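Local coordinates for cytochrome P450 (CYP102L1) (PDB 6N6Q), which binds haem (iron protoporphyrin IX) and, as a phage-encoded member of the cytochrome P450 family, probably acts as a monooxygenase, at residues 94-99 and 269-274; 106-111 and 261-266; 313-318 and 436-441. One frame throughout, in Å; residues are numbered along the deposited sequence.

Interaction 1 of 3, residues 94-99 and 269-274. With HEM (protoporphyrin IX containing Fe), chain E.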
loop_
_atom_site.group_PDB
_atom_site.type_symbol
_atom_site.label_atom_id
_atom_site.label_comp_id
_atom_site.label_asym_id
_atom_site.label_seq_id
_atom_site.Cartn_x
_atom_site.Cartn_y
_atom_site.Cartn_z
ATOM N N ASP A 94 -11.212 13.912 5.110
ATOM C CA ASP A 94 -9.967 14.538 5.552
ATOM C C ASP A 94 -9.108 13.592 6.383
ATOM O O ASP A 94 -8.481 14.008 7.362
ATOM C CB ASP A 94 -10.270 15.820 6.322
ATOM C CG ASP A 94 -11.111 15.581 7.565
ATOM O OD1 ASP A 94 -11.656 14.468 7.723
ATOM O OD2 ASP A 94 -11.225 16.515 8.388
ATOM N N GLY A 95 -9.069 12.313 6.019
ATOM C CA GLY A 95 -8.156 11.387 6.654
ATOM C C GLY A 95 -6.714 11.702 6.305
ATOM O O GLY A 95 -6.417 12.487 5.404
ATOM N N MET A 96 -5.797 11.056 7.033
ATOM C CA MET A 96 -4.377 11.365 6.887
ATOM C C MET A 96 -3.897 11.210 5.449
ATOM O O MET A 96 -2.947 11.885 5.038
ATOM C CB MET A 96 -3.541 10.474 7.809
ATOM C CG MET A 96 -3.549 10.898 9.268
ATOM S SD MET A 96 -2.327 10.015 10.260
ATOM C CE MET A 96 -0.821 10.453 9.396
ATOM N N PHE A 97 -4.537 10.341 4.668
ATOM C CA PHE A 97 -4.043 10.058 3.327
ATOM C C PHE A 97 -4.553 11.079 2.312
ATOM O O PHE A 97 -3.826 11.450 1.383
ATOM C CB PHE A 97 -4.442 8.637 2.923
ATOM C CG PHE A 97 -3.708 8.109 1.723
ATOM C CD1 PHE A 97 -2.328 8.189 1.639
ATOM C CD2 PHE A 97 -4.402 7.502 0.690
ATOM C CE1 PHE A 97 -1.654 7.691 0.536
ATOM C CE2 PHE A 97 -3.733 7.001 -0.414
ATOM C CZ PHE A 97 -2.360 7.098 -0.491
ATOM N N THR A 98 -5.783 11.558 2.484
ATOM C CA THR A 98 -6.418 12.435 1.511
ATOM C C THR A 98 -6.575 13.872 1.994
ATOM O O THR A 98 -7.130 14.696 1.260
ATOM C CB THR A 98 -7.790 11.875 1.117
ATOM O OG1 THR A 98 -8.564 11.621 2.297
ATOM C CG2 THR A 98 -7.629 10.581 0.329
ATOM N N ALA A 99 -6.104 14.199 3.194
ATOM C CA ALA A 99 -6.249 15.555 3.701
ATOM C C ALA A 99 -5.221 16.484 3.067
ATOM O O ALA A 99 -4.106 16.078 2.730
ATOM C CB ALA A 99 -6.103 15.584 5.222
ATOM N N GLY A 269 -13.668 8.198 12.201
ATOM C CA GLY A 269 -14.218 7.321 11.183
ATOM C C GLY A 269 -13.485 7.416 9.861
ATOM O O GLY A 269 -13.421 6.440 9.111
ATOM N N ASN A 270 -12.916 8.588 9.558
ATOM C CA ASN A 270 -12.134 8.734 8.336
ATOM C C ASN A 270 -10.799 8.008 8.442
ATOM O O ASN A 270 -10.336 7.407 7.467
ATOM C CB ASN A 270 -11.917 10.213 8.020
ATOM C CG ASN A 270 -13.176 10.895 7.524
ATOM O OD1 ASN A 270 -14.117 10.237 7.080
ATOM N ND2 ASN A 270 -13.197 12.221 7.589
ATOM N N GLN A 271 -10.166 8.053 9.617
ATOM C CA GLN A 271 -8.891 7.363 9.785
ATOM C C GLN A 271 -9.063 5.853 9.671
ATOM O O GLN A 271 -8.226 5.173 9.066
ATOM C CB GLN A 271 -8.261 7.731 11.128
ATOM C CG GLN A 271 -8.147 9.225 11.399
ATOM C CD GLN A 271 -7.223 9.944 10.433
ATOM O OE1 GLN A 271 -6.493 9.319 9.663
ATOM N NE2 GLN A 271 -7.253 11.271 10.471
ATOM N N ILE A 272 -10.142 5.315 10.245
ATOM C CA ILE A 272 -10.423 3.887 10.115
ATOM C C ILE A 272 -10.579 3.513 8.647
ATOM O O ILE A 272 -9.996 2.530 8.172
ATOM C CB ILE A 272 -11.674 3.511 10.929
ATOM C CG1 ILE A 272 -11.404 3.669 12.428
ATOM C CG2 ILE A 272 -12.120 2.093 10.600
ATOM C CD1 ILE A 272 -12.631 3.471 13.293
ATOM N N LEU A 273 -11.368 4.296 7.905
ATOM C CA LEU A 273 -11.502 4.064 6.472
ATOM C C LEU A 273 -10.166 4.228 5.763
ATOM O O LEU A 273 -9.861 3.493 4.818
ATOM C CB LEU A 273 -12.538 5.015 5.874
ATOM C CG LEU A 273 -14.008 4.753 6.197
ATOM C CD1 LEU A 273 -14.889 5.759 5.472
ATOM C CD2 LEU A 273 -14.390 3.331 5.820
ATOM N N THR A 274 -9.353 5.189 6.211
ATOM C CA THR A 274 -8.052 5.416 5.588
ATOM C C THR A 274 -7.141 4.208 5.763
ATOM O O THR A 274 -6.610 3.670 4.785
ATOM C CB THR A 274 -7.400 6.667 6.178
ATOM O OG1 THR A 274 -8.201 7.816 5.877
ATOM C CG2 THR A 274 -6.002 6.852 5.606
HETATM C CHA HEM E . 1.197 7.171 2.758
HETATM C CHB HEM E . 2.926 3.401 0.225
HETATM C CHC HEM E . 1.223 0.349 3.609
HETATM C CHD HEM E . -1.121 4.056 5.702
HETATM C C1A HEM E . 1.841 6.434 1.783
HETATM C C2A HEM E . 2.566 6.949 0.636
HETATM C C3A HEM E . 3.039 5.912 -0.058
HETATM C C4A HEM E . 2.639 4.693 0.617
HETATM C CMA HEM E . 3.867 6.004 -1.356
HETATM C CAA HEM E . 2.759 8.434 0.262
HETATM C CBA HEM E . 1.555 8.887 -0.560
HETATM C CGA HEM E . 1.773 10.275 -1.106
HETATM O O1A HEM E . 2.896 10.822 -0.950
HETATM O O2A HEM E . 0.818 10.836 -1.701
HETATM C C1B HEM E . 2.668 2.252 0.948
HETATM C C2B HEM E . 3.166 0.925 0.642
HETATM C C3B HEM E . 2.696 0.075 1.577
HETATM C C4B HEM E . 1.885 0.846 2.502
HETATM C CMB HEM E . 4.077 0.623 -0.571
HETATM C CAB HEM E . 2.912 -1.454 1.734
HETATM C CBB HEM E . 3.621 -2.222 0.898
HETATM C C1C HEM E . 0.458 1.076 4.499
HETATM C C2C HEM E . -0.176 0.579 5.703
HETATM C C3C HEM E . -0.826 1.586 6.289
HETATM C C4C HEM E . -0.631 2.781 5.476
HETATM C CMC HEM E . -0.125 -0.870 6.233
HETATM C CAC HEM E . -1.625 1.426 7.605
HETATM C CBC HEM E . -2.248 2.444 8.208
HETATM C C1D HEM E . -0.696 5.226 5.101
HETATM C C2D HEM E . -1.121 6.572 5.439
HETATM C C3D HEM E . -0.483 7.427 4.631
HETATM C C4D HEM E . 0.373 6.662 3.746
HETATM C CMD HEM E . -2.136 6.951 6.540
HETATM C CAD HEM E . -0.629 8.967 4.637
HETATM C CBD HEM E . 0.296 9.575 5.687
HETATM C CGD HEM E . 0.227 11.081 5.630
HETATM O O1D HEM E . 0.415 11.731 6.692
HETATM O O2D HEM E . -0.023 11.635 4.528
HETATM N NA HEM E . 1.908 5.053 1.732
HETATM N NB HEM E . 1.893 2.164 2.087
HETATM N NC HEM E . 0.157 2.421 4.397
HETATM N ND HEM E . 0.215 5.324 4.064
HETATM FE FE HEM E . 0.927 3.717 2.990
HETATM O O HOH W 1 -6.205 13.732 8.930
#
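Met96 and Gln271 cross at about a right angle where the loop 94-99 passes the helix 265-296. Met96 CB, at the root of the side chain, is near both Gln271 OE1 and the haem methyl CMD. The next atom, CG, lies 3.4 Å from Gln271 OE1; chi1 of -77° puts CG beside the backbone N, and that oxygen lies near both the N and CG. The bond at chi3 (59°) then bends the chain, and CE ends 3.2 Å from the propionate oxygen O1D of the haem. The backbone N of Met96 donates to Gln271 OE1 over 3.2 Å, with 160° at the hydrogen. Gln271 NE2 bonds to Asn267 OD1 and to a water, which donates in turn to Asp94 O, so both ends of the amide are engaged.

Further back, Asn270 ND2 reaches Asp94 OD1 at 2.7 Å, head-on to the C-O bond, with the carboxylate standing almost upright on the amide plane. Asn105 holds the other carboxylate oxygen. Gly95, without a side chain, lets its CA lie 3.7 Å from Thr274 OG1. That hydroxyl donates to Asn270 O on one face of the carbonyl, while Thr274 N comes from the other. Thr274 CG2 turns the other way, packing 3.6 Å from Phe97 CB, and Phe97 CD1 rests 3.5 Å from haem CAD.

In P450 terms, the loop between the B and C helices is here fastened to the long distal helix. One neutral amide holds the loop backbone and a second meets its carboxylate, whereas carbons of Met96 and Phe97 border the haem.

Interaction 2 of 3, residues 106-111 and 261-266; sequences WRKAHE and DKLDNN. With HEM (protoporphyrin IX containing Fe), chain E.
Asp261 opens the second segment with its CB 3.6 Å from Lys108 NZ. Its carbonyl O lies 3.6 Å from Lys108 CE, while its carboxylate stays 5.1 Å from the amine (OD1 to NZ), too far for a salt bridge though the attraction may still count. At Lys262 the backbone does the work: its O accepts from Lys108 NZ at 3.0 Å, the ammonium standing well above the carbonyl plane. A bend at chi3 (57°) swings CE of Lys108 aside, after which NZ continues to that oxygen; the amine of Lys262 itself is bound by Leu252 O.

The helix being met, 104-113, carries the Trp-x-x-x-His pattern that P450s of this group have in their C helix. Trp106 NE1 donates almost straight to haem O1D (2.7 Å, 162°), and His110 CB lies over one face of the indole, toward its rim.

Leu263 is the apolar piece. Both its methyls pack against Ala109, CD1 touching the CB at 4.0 Å and CD2 lying 3.8 Å from the backbone N. Ile112 and Ile268 also touch the leucine. Asp264 then takes the N-cap position of helix 265-296, its OD1 accepting from Asn267 N. Asn265 ND2 bonds Asp229, while the backbone O of Asn266 accepts from Arg225.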
loop_
_atom_site.group_PDB
_atom_site.type_symbol
_atom_site.label_atom_id
_atom_site.label_comp_id
_atom_site.label_asym_id
_atom_site.label_seq_id
_atom_site.Cartn_x
_atom_site.Cartn_y
_atom_site.Cartn_z
ATOM N N TRP A 106 -5.005 17.103 9.445
ATOM C CA TRP A 106 -3.845 16.292 9.094
ATOM C C TRP A 106 -2.776 16.367 10.175
ATOM O O TRP A 106 -2.205 15.343 10.563
ATOM C CB TRP A 106 -3.236 16.702 7.751
ATOM C CG TRP A 106 -1.966 15.930 7.544
ATOM C CD1 TRP A 106 -1.850 14.663 7.050
ATOM C CD2 TRP A 106 -0.642 16.342 7.902
ATOM N NE1 TRP A 106 -0.534 14.272 7.055
ATOM C CE2 TRP A 106 0.228 15.285 7.573
ATOM C CE3 TRP A 106 -0.107 17.508 8.459
ATOM C CZ2 TRP A 106 1.602 15.360 7.782
ATOM C CZ3 TRP A 106 1.256 17.578 8.666
ATOM C CH2 TRP A 106 2.096 16.514 8.324
ATOM N N ARG A 107 -2.472 17.575 10.655
ATOM C CA ARG A 107 -1.415 17.714 11.652
ATOM C C ARG A 107 -1.831 17.103 12.982
ATOM O O ARG A 107 -1.026 16.433 13.638
ATOM C CB ARG A 107 -1.040 19.184 11.827
ATOM C CG ARG A 107 0.222 19.391 12.646
ATOM C CD ARG A 107 0.252 20.770 13.277
ATOM N NE ARG A 107 -0.943 21.017 14.078
ATOM C CZ ARG A 107 -1.130 20.547 15.308
ATOM N NH1 ARG A 107 -0.197 19.800 15.883
ATOM N NH2 ARG A 107 -2.252 20.822 15.961
ATOM N N LYS A 108 -3.083 17.322 13.394
ATOM C CA LYS A 108 -3.579 16.716 14.626
ATOM C C LYS A 108 -3.452 15.199 14.576
ATOM O O LYS A 108 -2.808 14.587 15.433
ATOM C CB LYS A 108 -5.033 17.128 14.866
ATOM C CG LYS A 108 -5.216 18.571 15.301
ATOM C CD LYS A 108 -6.683 18.883 15.563
ATOM C CE LYS A 108 -7.269 17.944 16.606
ATOM N NZ LYS A 108 -8.703 18.238 16.885
ATOM N N ALA A 109 -4.052 14.577 13.556
ATOM C CA ALA A 109 -4.002 13.123 13.439
ATOM C C ALA A 109 -2.567 12.623 13.329
ATOM O O ALA A 109 -2.219 11.583 13.902
ATOM C CB ALA A 109 -4.822 12.667 12.233
ATOM N N HIS A 110 -1.716 13.354 12.607
ATOM C CA HIS A 110 -0.344 12.896 12.408
ATOM C C HIS A 110 0.435 12.878 13.717
ATOM O O HIS A 110 1.204 11.946 13.972
ATOM C CB HIS A 110 0.364 13.774 11.377
ATOM C CG HIS A 110 1.792 13.394 11.142
ATOM N ND1 HIS A 110 2.156 12.219 10.519
ATOM C CD2 HIS A 110 2.947 14.029 11.452
ATOM C CE1 HIS A 110 3.473 12.149 10.452
ATOM N NE2 HIS A 110 3.978 13.235 11.011
ATOM N N GLU A 111 0.254 13.896 14.561
ATOM C CA GLU A 111 0.942 13.920 15.845
ATOM C C GLU A 111 0.257 13.058 16.899
ATOM O O GLU A 111 0.820 12.868 17.981
ATOM C CB GLU A 111 1.064 15.360 16.360
ATOM C CG GLU A 111 1.568 16.379 15.335
ATOM C CD GLU A 111 3.055 16.264 15.020
ATOM O OE1 GLU A 111 3.557 15.136 14.827
ATOM O OE2 GLU A 111 3.726 17.316 14.958
ATOM N N ASP A 261 -6.874 19.375 21.615
ATOM C CA ASP A 261 -8.114 18.689 21.281
ATOM C C ASP A 261 -7.836 17.314 20.685
ATOM O O ASP A 261 -6.777 17.066 20.102
ATOM C CB ASP A 261 -8.954 19.506 20.295
ATOM C CG ASP A 261 -9.721 20.624 20.969
ATOM O OD1 ASP A 261 -9.711 21.757 20.441
ATOM O OD2 ASP A 261 -10.323 20.370 22.035
ATOM N N LYS A 262 -8.810 16.424 20.839
ATOM C CA LYS A 262 -8.760 15.101 20.242
ATOM C C LYS A 262 -9.411 15.122 18.862
ATOM O O LYS A 262 -10.061 16.091 18.466
ATOM C CB LYS A 262 -9.456 14.079 21.141
ATOM C CG LYS A 262 -8.941 14.042 22.569
ATOM C CD LYS A 262 -9.551 12.880 23.339
ATOM C CE LYS A 262 -11.070 12.948 23.336
ATOM N NZ LYS A 262 -11.682 11.758 23.992
ATOM N N LEU A 263 -9.225 14.032 18.125
ATOM C CA LEU A 263 -9.887 13.886 16.837
ATOM C C LEU A 263 -11.386 13.721 17.045
ATOM O O LEU A 263 -11.823 12.899 17.856
ATOM C CB LEU A 263 -9.318 12.687 16.079
ATOM C CG LEU A 263 -7.830 12.753 15.733
ATOM C CD1 LEU A 263 -7.393 11.494 15.001
ATOM C CD2 LEU A 263 -7.532 13.993 14.903
ATOM N N ASP A 264 -12.176 14.512 16.324
ATOM C CA ASP A 264 -13.621 14.409 16.437
ATOM C C ASP A 264 -14.101 13.081 15.851
ATOM O O ASP A 264 -13.352 12.344 15.203
ATOM C CB ASP A 264 -14.300 15.592 15.745
ATOM C CG ASP A 264 -14.084 15.597 14.242
ATOM O OD1 ASP A 264 -14.804 14.859 13.533
ATOM O OD2 ASP A 264 -13.199 16.340 13.768
ATOM N N ASN A 265 -15.381 12.783 16.086
ATOM C CA ASN A 265 -15.921 11.479 15.711
ATOM C C ASN A 265 -15.862 11.261 14.204
ATOM O O ASN A 265 -15.512 10.169 13.742
ATOM C CB ASN A 265 -17.356 11.342 16.216
ATOM C CG ASN A 265 -17.938 9.970 15.944
ATOM O OD1 ASN A 265 -17.641 9.007 16.652
ATOM N ND2 ASN A 265 -18.779 9.874 14.918
ATOM N N ASN A 266 -16.200 12.289 13.421
ATOM C CA ASN A 266 -16.203 12.140 11.969
ATOM C C ASN A 266 -14.803 11.858 11.439
ATOM O O ASN A 266 -14.633 11.066 10.505
ATOM C CB ASN A 266 -16.783 13.394 11.314
ATOM C CG ASN A 266 -16.947 13.244 9.813
ATOM O OD1 ASN A 266 -17.912 12.643 9.340
ATOM N ND2 ASN A 266 -16.004 13.793 9.055
HETATM C CHA HEM E . 1.197 7.171 2.758
HETATM C CHB HEM E . 2.926 3.401 0.225
HETATM C CHC HEM E . 1.223 0.349 3.609
HETATM C CHD HEM E . -1.121 4.056 5.702
HETATM C C1A HEM E . 1.841 6.434 1.783
HETATM C C2A HEM E . 2.566 6.949 0.636
HETATM C C3A HEM E . 3.039 5.912 -0.058
HETATM C C4A HEM E . 2.639 4.693 0.617
HETATM C CMA HEM E . 3.867 6.004 -1.356
HETATM C CAA HEM E . 2.759 8.434 0.262
HETATM C CBA HEM E . 1.555 8.887 -0.560
HETATM C CGA HEM E . 1.773 10.275 -1.106
HETATM O O1A HEM E . 2.896 10.822 -0.950
HETATM O O2A HEM E . 0.818 10.836 -1.701
HETATM C C1B HEM E . 2.668 2.252 0.948
HETATM C C2B HEM E . 3.166 0.925 0.642
HETATM C C3B HEM E . 2.696 0.075 1.577
HETATM C C4B HEM E . 1.885 0.846 2.502
HETATM C CMB HEM E . 4.077 0.623 -0.571
HETATM C CAB HEM E . 2.912 -1.454 1.734
HETATM C CBB HEM E . 3.621 -2.222 0.898
HETATM C C1C HEM E . 0.458 1.076 4.499
HETATM C C2C HEM E . -0.176 0.579 5.703
HETATM C C3C HEM E . -0.826 1.586 6.289
HETATM C C4C HEM E . -0.631 2.781 5.476
HETATM C CMC HEM E . -0.125 -0.870 6.233
HETATM C CAC HEM E . -1.625 1.426 7.605
HETATM C CBC HEM E . -2.248 2.444 8.208
HETATM C C1D HEM E . -0.696 5.226 5.101
HETATM C C2D HEM E . -1.121 6.572 5.439
HETATM C C3D HEM E . -0.483 7.427 4.631
HETATM C C4D HEM E . 0.373 6.662 3.746
HETATM C CMD HEM E . -2.136 6.951 6.540
HETATM C CAD HEM E . -0.629 8.967 4.637
HETATM C CBD HEM E . 0.296 9.575 5.687
HETATM C CGD HEM E . 0.227 11.081 5.630
HETATM O O1D HEM E . 0.415 11.731 6.692
HETATM O O2D HEM E . -0.023 11.635 4.528
HETATM N NA HEM E . 1.908 5.053 1.732
HETATM N NB HEM E . 1.893 2.164 2.087
HETATM N NC HEM E . 0.157 2.421 4.397
HETATM N ND HEM E . 0.215 5.324 4.064
HETATM FE FE HEM E . 0.927 3.717 2.990
#

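Interaction 3 of 3, residues 313-318 and 436-441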
loop_
_atom_site.group_PDB
_atom_site.type_symbol
_atom_site.label_atom_id
_atom_site.label_comp_id
_atom_site.label_asym_id
_atom_site.label_seq_id
_atom_site.Cartn_x
_atom_site.Cartn_y
_atom_site.Cartn_z
ATOM N N PRO A 313 12.796 -24.401 12.986
ATOM C CA PRO A 313 12.934 -25.782 12.507
ATOM C C PRO A 313 11.634 -26.561 12.647
ATOM O O PRO A 313 10.730 -26.193 13.401
ATOM C CB PRO A 313 14.032 -26.364 13.408
ATOM C CG PRO A 313 14.791 -25.171 13.898
ATOM C CD PRO A 313 13.767 -24.084 14.047
ATOM N N GLY A 314 11.553 -27.660 11.902
ATOM C CA GLY A 314 10.353 -28.466 11.857
ATOM C C GLY A 314 9.292 -27.855 10.960
ATOM O O GLY A 314 9.375 -26.704 10.531
ATOM N N ARG A 315 8.267 -28.655 10.670
ATOM C CA ARG A 315 7.169 -28.219 9.818
ATOM C C ARG A 315 5.931 -27.816 10.609
ATOM O O ARG A 315 4.868 -27.612 10.015
ATOM C CB ARG A 315 6.820 -29.306 8.800
ATOM C CG ARG A 315 7.879 -29.521 7.716
ATOM C CD ARG A 315 7.992 -28.336 6.745
ATOM N NE ARG A 315 8.724 -27.202 7.307
ATOM C CZ ARG A 315 10.049 -27.137 7.398
ATOM N NH1 ARG A 315 10.796 -28.143 6.964
ATOM N NH2 ARG A 315 10.630 -26.067 7.926
ATOM N N THR A 316 6.041 -27.700 11.928
ATOM C CA THR A 316 4.982 -27.081 12.711
ATOM C C THR A 316 4.969 -25.580 12.445
ATOM O O THR A 316 6.004 -24.975 12.159
ATOM C CB THR A 316 5.187 -27.359 14.201
ATOM O OG1 THR A 316 5.444 -28.755 14.395
ATOM C CG2 THR A 316 3.949 -26.969 15.001
ATOM N N PHE A 317 3.780 -24.986 12.524
ATOM C CA PHE A 317 3.632 -23.561 12.264
ATOM C C PHE A 317 4.619 -22.771 13.122
ATOM O O PHE A 317 4.764 -23.060 14.318
ATOM C CB PHE A 317 2.201 -23.107 12.550
ATOM C CG PHE A 317 1.902 -21.711 12.080
ATOM C CD1 PHE A 317 1.496 -21.479 10.775
ATOM C CD2 PHE A 317 2.025 -20.632 12.940
ATOM C CE1 PHE A 317 1.218 -20.195 10.338
ATOM C CE2 PHE A 317 1.751 -19.347 12.509
ATOM C CZ PHE A 317 1.345 -19.128 11.208
ATOM N N PRO A 318 5.326 -21.796 12.552
ATOM C CA PRO A 318 6.387 -21.115 13.305
ATOM C C PRO A 318 5.850 -20.382 14.525
ATOM O O PRO A 318 4.807 -19.727 14.476
ATOM C CB PRO A 318 6.974 -20.138 12.279
ATOM C CG PRO A 318 6.645 -20.746 10.956
ATOM C CD PRO A 318 5.306 -21.392 11.137
ATOM N N ILE A 436 4.115 -18.644 4.677
ATOM C CA ILE A 436 3.765 -19.340 3.443
ATOM C C ILE A 436 4.924 -20.213 2.972
ATOM O O ILE A 436 4.738 -21.388 2.633
ATOM C CB ILE A 436 3.334 -18.328 2.365
ATOM C CG1 ILE A 436 2.005 -17.676 2.756
ATOM C CG2 ILE A 436 3.226 -19.000 1.004
ATOM C CD1 ILE A 436 1.595 -16.530 1.863
ATOM N N LEU A 437 6.139 -19.656 2.955
ATOM C CA LEU A 437 7.305 -20.425 2.527
ATOM C C LEU A 437 7.611 -21.572 3.481
ATOM O O LEU A 437 8.129 -22.610 3.054
ATOM C CB LEU A 437 8.521 -19.512 2.407
ATOM C CG LEU A 437 8.527 -18.517 1.248
ATOM C CD1 LEU A 437 9.790 -17.683 1.299
ATOM C CD2 LEU A 437 8.416 -19.254 -0.075
ATOM N N HIS A 438 7.310 -21.401 4.767
ATOM C CA HIS A 438 7.569 -22.444 5.750
ATOM C C HIS A 438 6.574 -23.594 5.643
ATOM O O HIS A 438 6.951 -24.753 5.851
ATOM C CB HIS A 438 7.535 -21.843 7.157
ATOM C CG HIS A 438 7.881 -22.811 8.243
ATOM N ND1 HIS A 438 6.966 -23.696 8.770
ATOM C CD2 HIS A 438 9.040 -23.024 8.911
ATOM C CE1 HIS A 438 7.548 -24.418 9.710
ATOM N NE2 HIS A 438 8.806 -24.030 9.816
ATOM N N GLN A 439 5.319 -23.300 5.307
ATOM C CA GLN A 439 4.253 -24.292 5.301
ATOM C C GLN A 439 3.963 -24.876 3.927
ATOM O O GLN A 439 3.587 -26.050 3.836
ATOM C CB GLN A 439 2.961 -23.679 5.856
ATOM C CG GLN A 439 3.078 -23.185 7.282
ATOM C CD GLN A 439 3.374 -24.305 8.256
ATOM O OE1 GLN A 439 4.394 -24.291 8.945
ATOM N NE2 GLN A 439 2.479 -25.284 8.320
ATOM N N PHE A 440 4.111 -24.095 2.861
ATOM C CA PHE A 440 3.731 -24.531 1.527
ATOM C C PHE A 440 4.895 -24.368 0.561
ATOM O O PHE A 440 5.853 -23.636 0.822
ATOM C CB PHE A 440 2.526 -23.744 0.991
ATOM C CG PHE A 440 1.350 -23.724 1.920
ATOM C CD1 PHE A 440 0.480 -24.799 1.981
ATOM C CD2 PHE A 440 1.106 -22.624 2.725
ATOM C CE1 PHE A 440 -0.605 -24.782 2.831
ATOM C CE2 PHE A 440 0.021 -22.601 3.577
ATOM C CZ PHE A 440 -0.835 -23.681 3.631
ATOM N N GLU A 441 4.794 -25.068 -0.563
ATOM C CA GLU A 441 5.620 -24.810 -1.731
ATOM C C GLU A 441 4.733 -24.276 -2.849
ATOM O O GLU A 441 3.557 -24.634 -2.955
ATOM C CB GLU A 441 6.370 -26.066 -2.186
ATOM C CG GLU A 441 5.488 -27.228 -2.598
ATOM C CD GLU A 441 6.286 -28.498 -2.820
ATOM O OE1 GLU A 441 7.333 -28.664 -2.156
ATOM O OE2 GLU A 441 5.875 -29.326 -3.661
#
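His438 lays its imidazole under Pro318, whose CG sits over the ring centre in a CH-pi contact, 3.7 Å from the centroid and 13° off the normal. The opposite face is covered by Arg315, with NE offset toward the rim and the guanidinium plane steeply inclined to the ring (70°). A chi1 of -176° puts CG anti to the backbone N, and the ring lies between Pro318 and Arg315.

His438 lies in the last turn of helix 422-439, which in P450s is the L helix, following the loop that supplies the cysteine ligand. Phe440 is the first residue to leave helical geometry. The partner segment lies in the loop between helices 298-311 and 322-326.

Within the ring plane, ND1 donates to Gln439 OE1 at 2.6 Å, and NE2 is hydrogen-bonded to Trp312 O. Partners at both nitrogens would be consistent with a protonated imidazole; Arg315 may disfavour it, and Asp309, which touches the histidine and is salt-bridged to Arg315 NH2, may offset that. The Gln439 chain bends at chi2; its OE1 lies 3.5 Å from Phe317 CA and meets Pro318 CD tip to tip at 3.7 Å. Lower on the chain, Gln439 CG lies 4.2 Å from Phe317 CD1.

Interactions 1 and 2 form one neighbourhood, their centres 10 Å apart. Both use helix 265-296, the second at its start and the first about a turn further on, and in sequence interaction 2 is nested within the loop closed by interaction 1. They touch directly: Gln271 NE2 lies 3.3 Å from Ala109 CB, and Met96 CE is 3.6 Å from His110 ND1. Both border the propionate that carries O1D; Lys79 and Arg417 also hydrogen-bond the haem. Interaction 3 is remote, its centre 37 Å from that of interaction 1, across the chain's centre, and 42 Å from that of interaction 2. It follows both in sequence and joins parts of the fold away from the haem.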